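Local coordinates for uncharacterized protein (Bacillus thuringiensis serovar kurstaki, PDB 4XE7) that is a bacterial actin-like protein of the ParM family that probably polymerises into nucleotide-dependent filaments which segregate plasmid DNA, at residues Glu230-Asp236 with Ala364-Val370; Lys322-Ser326 with Thr337-Met341. One frame throughout, in Å; residues are numbered along the deposited sequence.

Interaction 1: Glu230-Asp236 with Ala364-Val370; sequences ESYAIND and ADKNIVV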
loop_
_atom_site.group_PDB
_atom_site.type_symbol
_atom_site.label_atom_id
_atom_site.label_comp_id
_atom_site.label_asym_id
_atom_site.label_seq_id
_atom_site.Cartn_x
_atom_site.Cartn_y
_atom_site.Cartn_z
ATOM N N GLU A 230 -9.867 24.229 -2.508
ATOM C CA GLU A 230 -10.632 23.603 -3.581
ATOM C C GLU A 230 -11.113 22.217 -3.145
ATOM O O GLU A 230 -10.539 21.596 -2.252
ATOM C CB GLU A 230 -9.798 23.501 -4.861
ATOM C CG GLU A 230 -8.684 22.473 -4.786
ATOM C CD GLU A 230 -7.755 22.520 -5.986
ATOM O OE1 GLU A 230 -8.167 23.050 -7.040
ATOM O OE2 GLU A 230 -6.609 22.028 -5.871
ATOM N N SER A 231 -12.182 21.748 -3.776
ATOM C CA SER A 231 -12.709 20.433 -3.472
ATOM C C SER A 231 -12.067 19.367 -4.365
ATOM O O SER A 231 -11.681 19.635 -5.505
ATOM C CB SER A 231 -14.227 20.427 -3.624
ATOM O OG SER A 231 -14.601 20.723 -4.955
ATOM N N TYR A 232 -11.946 18.166 -3.817
ATOM C CA TYR A 232 -11.305 17.054 -4.481
ATOM C C TYR A 232 -12.237 15.854 -4.532
ATOM O O TYR A 232 -12.765 15.430 -3.504
ATOM C CB TYR A 232 -10.030 16.638 -3.732
ATOM C CG TYR A 232 -9.042 17.740 -3.439
ATOM C CD1 TYR A 232 -8.157 18.182 -4.422
ATOM C CD2 TYR A 232 -8.960 18.312 -2.173
ATOM C CE1 TYR A 232 -7.232 19.179 -4.162
ATOM C CE2 TYR A 232 -8.034 19.309 -1.900
ATOM C CZ TYR A 232 -7.171 19.741 -2.902
ATOM O OH TYR A 232 -6.248 20.735 -2.652
ATOM N N ALA A 233 -12.414 15.271 -5.706
ATOM C CA ALA A 233 -12.947 13.929 -5.740
ATOM C C ALA A 233 -11.753 12.985 -5.853
ATOM O O ALA A 233 -10.890 13.163 -6.715
ATOM C CB ALA A 233 -13.932 13.738 -6.903
ATOM N N ILE A 234 -11.674 12.013 -4.956
ATOM C CA ILE A 234 -10.661 10.980 -5.093
ATOM C C ILE A 234 -11.326 9.640 -5.346
ATOM O O ILE A 234 -12.033 9.092 -4.496
ATOM C CB ILE A 234 -9.745 10.889 -3.861
ATOM C CG1 ILE A 234 -9.123 12.267 -3.572
ATOM C CG2 ILE A 234 -8.641 9.875 -4.121
ATOM C CD1 ILE A 234 -8.241 12.324 -2.331
ATOM N N ASN A 235 -11.096 9.122 -6.540
ATOM C CA ASN A 235 -11.686 7.863 -6.927
ATOM C C ASN A 235 -10.637 6.756 -6.884
ATOM O O ASN A 235 -9.686 6.752 -7.664
ATOM C CB ASN A 235 -12.311 7.996 -8.312
ATOM C CG ASN A 235 -13.308 9.135 -8.384
ATOM O OD1 ASN A 235 -14.493 8.958 -8.093
ATOM N ND2 ASN A 235 -12.827 10.327 -8.764
ATOM N N ASP A 236 -10.813 5.836 -5.940
ATOM C CA ASP A 236 -9.891 4.727 -5.739
ATOM C C ASP A 236 -10.374 3.508 -6.535
ATOM O O ASP A 236 -11.358 2.859 -6.143
ATOM C CB ASP A 236 -9.789 4.400 -4.238
ATOM C CG ASP A 236 -8.627 3.462 -3.904
ATOM O OD1 ASP A 236 -8.352 3.278 -2.700
ATOM O OD2 ASP A 236 -7.984 2.912 -4.831
ATOM N N ALA A 364 -16.806 18.636 -8.166
ATOM C CA ALA A 364 -15.470 18.735 -7.584
ATOM C C ALA A 364 -14.564 19.610 -8.454
ATOM O O ALA A 364 -14.707 19.643 -9.674
ATOM C CB ALA A 364 -14.859 17.336 -7.408
ATOM N N ASP A 365 -13.635 20.319 -7.826
ATOM C CA ASP A 365 -12.729 21.197 -8.554
ATOM C C ASP A 365 -11.691 20.371 -9.274
ATOM O O ASP A 365 -11.327 20.645 -10.426
ATOM C CB ASP A 365 -12.064 22.191 -7.604
ATOM C CG ASP A 365 -13.050 23.173 -7.018
ATOM O OD1 ASP A 365 -13.857 23.731 -7.801
ATOM O OD2 ASP A 365 -13.033 23.372 -5.780
ATOM N N LYS A 366 -11.227 19.343 -8.580
ATOM C CA LYS A 366 -10.292 18.392 -9.145
ATOM C C LYS A 366 -10.914 16.994 -9.116
ATOM O O LYS A 366 -11.477 16.576 -8.105
ATOM C CB LYS A 366 -8.970 18.411 -8.368
ATOM C CG LYS A 366 -8.221 19.736 -8.448
ATOM C CD LYS A 366 -7.557 19.899 -9.811
ATOM C CE LYS A 366 -6.494 21.002 -9.805
ATOM N NZ LYS A 366 -7.065 22.309 -9.445
ATOM N N ASN A 367 -10.825 16.272 -10.215
ATOM C CA ASN A 367 -11.280 14.888 -10.207
ATOM C C ASN A 367 -10.080 13.942 -10.338
ATOM O O ASN A 367 -9.441 13.879 -11.385
ATOM C CB ASN A 367 -12.317 14.667 -11.317
ATOM C CG ASN A 367 -13.170 13.424 -11.088
ATOM O OD1 ASN A 367 -13.172 12.849 -9.994
ATOM N ND2 ASN A 367 -13.883 12.990 -12.128
ATOM N N ILE A 368 -9.772 13.224 -9.256
ATOM C CA ILE A 368 -8.541 12.442 -9.170
ATOM C C ILE A 368 -8.789 10.932 -9.199
ATOM O O ILE A 368 -9.727 10.460 -8.568
ATOM C CB ILE A 368 -7.769 12.801 -7.876
ATOM C CG1 ILE A 368 -7.630 14.320 -7.759
ATOM C CG2 ILE A 368 -6.405 12.108 -7.857
ATOM C CD1 ILE A 368 -6.969 14.810 -6.468
ATOM N N VAL A 369 -7.952 10.181 -9.930
ATOM C CA VAL A 369 -8.019 8.726 -9.897
ATOM C C VAL A 369 -6.759 8.158 -9.260
ATOM O O VAL A 369 -5.661 8.672 -9.462
ATOM C CB VAL A 369 -8.219 8.103 -11.298
ATOM C CG1 VAL A 369 -9.578 8.479 -11.846
ATOM C CG2 VAL A 369 -7.088 8.517 -12.275
ATOM N N VAL A 370 -6.936 7.118 -8.450
ATOM C CA VAL A 370 -5.821 6.404 -7.833
ATOM C C VAL A 370 -6.204 4.954 -7.818
ATOM O O VAL A 370 -7.358 4.631 -8.098
ATOM C CB VAL A 370 -5.514 6.881 -6.383
ATOM C CG1 VAL A 370 -5.170 8.346 -6.369
ATOM C CG2 VAL A 370 -6.689 6.606 -5.473
#

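Interaction 2: Lys322-Ser326 with Thr337-Met341; sequences KPTFS and TDIVM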
loop_
_atom_site.group_PDB
_atom_site.type_symbol
_atom_site.label_atom_id
_atom_site.label_comp_id
_atom_site.label_asym_id
_atom_site.label_seq_id
_atom_site.Cartn_x
_atom_site.Cartn_y
_atom_site.Cartn_z
ATOM N N LYS A 322 3.834 2.674 -28.111
ATOM C CA LYS A 322 2.753 1.770 -28.474
ATOM C C LYS A 322 3.039 0.409 -27.863
ATOM O O LYS A 322 4.039 -0.225 -28.216
ATOM C CB LYS A 322 2.617 1.650 -29.992
ATOM C CG LYS A 322 2.309 2.967 -30.707
ATOM C CD LYS A 322 0.966 3.538 -30.256
ATOM C CE LYS A 322 0.463 4.601 -31.228
ATOM N NZ LYS A 322 1.362 5.795 -31.262
ATOM N N PRO A 323 2.158 -0.054 -26.966
ATOM C CA PRO A 323 2.457 -1.271 -26.207
ATOM C C PRO A 323 2.310 -2.572 -26.996
ATOM O O PRO A 323 1.528 -2.663 -27.934
ATOM C CB PRO A 323 1.434 -1.223 -25.068
ATOM C CG PRO A 323 0.278 -0.486 -25.639
ATOM C CD PRO A 323 0.885 0.561 -26.540
ATOM N N THR A 324 3.058 -3.583 -26.581
ATOM C CA THR A 324 2.888 -4.935 -27.094
ATOM C C THR A 324 2.747 -5.876 -25.913
ATOM O O THR A 324 3.615 -5.910 -25.048
ATOM C CB THR A 324 4.083 -5.374 -27.978
ATOM O OG1 THR A 324 4.073 -4.623 -29.192
ATOM C CG2 THR A 324 4.015 -6.874 -28.305
ATOM N N PHE A 325 1.644 -6.615 -25.854
ATOM C CA PHE A 325 1.494 -7.632 -24.822
ATOM C C PHE A 325 1.744 -9.024 -25.425
ATOM O O PHE A 325 0.948 -9.553 -26.214
ATOM C CB PHE A 325 0.129 -7.530 -24.165
ATOM C CG PHE A 325 -0.128 -6.185 -23.561
ATOM C CD1 PHE A 325 0.285 -5.895 -22.266
ATOM C CD2 PHE A 325 -0.729 -5.183 -24.309
ATOM C CE1 PHE A 325 0.071 -4.645 -21.720
ATOM C CE2 PHE A 325 -0.958 -3.920 -23.756
ATOM C CZ PHE A 325 -0.561 -3.651 -22.471
ATOM N N SER A 326 2.880 -9.593 -25.060
ATOM C CA SER A 326 3.304 -10.876 -25.592
ATOM C C SER A 326 3.393 -11.892 -24.476
ATOM O O SER A 326 4.139 -11.710 -23.516
ATOM C CB SER A 326 4.649 -10.744 -26.305
ATOM O OG SER A 326 5.300 -11.997 -26.387
ATOM N N THR A 337 -1.915 -8.472 -27.852
ATOM C CA THR A 337 -2.106 -7.034 -27.646
ATOM C C THR A 337 -3.574 -6.622 -27.843
ATOM O O THR A 337 -4.154 -5.906 -27.010
ATOM C CB THR A 337 -1.194 -6.225 -28.612
ATOM O OG1 THR A 337 0.176 -6.537 -28.343
ATOM C CG2 THR A 337 -1.407 -4.725 -28.442
ATOM N N ASP A 338 -4.178 -7.100 -28.934
ATOM C CA ASP A 338 -5.602 -6.850 -29.200
ATOM C C ASP A 338 -6.523 -7.322 -28.077
ATOM O O ASP A 338 -7.478 -6.632 -27.718
ATOM C CB ASP A 338 -6.042 -7.512 -30.515
ATOM C CG ASP A 338 -6.021 -9.046 -30.454
ATOM O OD1 ASP A 338 -7.097 -9.665 -30.654
ATOM O OD2 ASP A 338 -4.931 -9.635 -30.218
ATOM N N ILE A 339 -6.272 -8.509 -27.543
ATOM C CA ILE A 339 -7.114 -9.052 -26.478
ATOM C C ILE A 339 -7.010 -8.240 -25.184
ATOM O O ILE A 339 -8.020 -7.926 -24.551
ATOM C CB ILE A 339 -6.740 -10.516 -26.209
ATOM C CG1 ILE A 339 -7.095 -11.366 -27.431
ATOM C CG2 ILE A 339 -7.408 -11.035 -24.954
ATOM C CD1 ILE A 339 -6.482 -12.758 -27.409
ATOM N N VAL A 340 -5.785 -7.887 -24.810
ATOM C CA VAL A 340 -5.555 -7.149 -23.573
ATOM C C VAL A 340 -6.067 -5.717 -23.729
ATOM O O VAL A 340 -6.821 -5.241 -22.887
ATOM C CB VAL A 340 -4.050 -7.143 -23.172
ATOM C CG1 VAL A 340 -3.786 -6.172 -21.992
ATOM C CG2 VAL A 340 -3.572 -8.558 -22.855
ATOM N N MET A 341 -5.687 -5.041 -24.814
ATOM C CA MET A 341 -6.131 -3.648 -25.047
ATOM C C MET A 341 -7.664 -3.544 -25.089
ATOM O O MET A 341 -8.227 -2.562 -24.585
ATOM C CB MET A 341 -5.510 -3.078 -26.343
ATOM C CG MET A 341 -5.687 -1.578 -26.532
ATOM S SD MET A 341 -5.090 -0.532 -25.166
ATOM C CE MET A 341 -3.549 -1.253 -24.808
#

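Interaction 1: Glu230-Asp236 with Ala364-Val370
Glu230 meets Lys366 in a salt bridge, NZ lying 2.7 Å from OE1 on the syn side of the carboxylate. The lysine chain bends at chi2 and chi4, curling NZ back to the glutamate, and Asp225 O takes a second hydrogen bond from it. Ser231 suits the entry to the strand because both its backbone N and its hydroxyl can bond to Asp365: the N gives Asp365 OD2 a nearly straight bond of 2.7 Å, on the anti side of the carboxylate, and OG accepts from Asp365 N at 3.1 Å. Strand pairing starts at Ser231 O, which receives Lys366 N. Tyr232 lays its ring beside the aliphatic part of Lys366 and beside Ile368, whose CD1 is 4.1 Å from Tyr232 CD1. Ala233 suits the other face by being small: its CB fits against Ala364 CB (3.7 Å) and touches Phe358 of helix 337-362, while its N and O bond to Lys366 O and Ile368 N. Back on the Tyr232 face, Ile234 sets CG2 against Val370 CG2, beta-branched residues at home in a strand. Asn235 doubles the grip on Ile368 O, which takes Asn235 N at 2.8 Å and ND2 at 3.1 Å from above the carbonyl plane. The same ND2 makes a weak bond to Asn367 OD1, the two amide planes standing 75° apart, and Asn244 ND2 holds Asn235 OD1, so both ends of this buried amide are used. Asp236 turns its carboxylate away from its backbone N (chi1 -168°) and across Val370 CG2. Strands 232-236 and 366-370 run at 21° to each other as parallel neighbours in a mixed five-stranded sheet backed by helix 337-362, the first in the middle and the second between it and edge strand 390-391, as in actin-fold domains of ParM-like proteins.

Interaction 2: Lys322-Ser326 with Thr337-Met341
Thr337 OG1 has two hydrogen-bonding partners among its neighbours: Phe325 N donates to it at 2.9 Å, with an angle of 152° at the hydrogen, and OG1 is also hydrogen-bonded to Asn335 OD1, its strongest polar partner, just ahead of the helix. A threonine suits the first turn of the helix here, since its hydroxyl lies beside its own backbone N (chi1 -61°) facing the loop, while its methyl CG2 rests 3.6 Å from Pro323 O. Phe325, a large flat apolar residue, turns its buried side chain to the helix. Val340 CG1 stands 3.8 Å from the centroid of the Phe325 ring, only 5° off the ring normal, a CH-pi contact over the centre of one face. Met341 approaches the ring differently: its flexible chain, bent at chi2 and chi3, brings CE to the edge, 3.9 Å from Phe325 CE2. The same methyl reaches Pro323 CG at 4.0 Å. Pro323 and Phe325 also touch Glu311 of helix 300-317, and Val340 reaches Ile271 of helix 265-279; backbone hydrogen bonding of Phe325 with Val336 leads the loop, packed between helix 300-317 and the start of helix 337-362, into the hairpin of strands 326-329 and 332-335.

How the interactions relate
The two contacts are joined by helix 337-362: interaction 2 packs a loop on its first turns, and the chain leaves its far end to enter strand 366-370 of interaction 1. Their centres are about 29 Å apart and their nearest atoms about 16 Å, so they do not touch. In sequence, strand 232-237 comes first, then the loop and helix start of interaction 2, and finally strand 366-370, which returns to pair with the first. One lies in a sheet, the other where a loop, a short hairpin (326-329 and 332-335) and helix ends meet, farther from the centre of the chain, consistent with subdomains IIA (the sheet) and IIB (the outer part) of actin-like proteins.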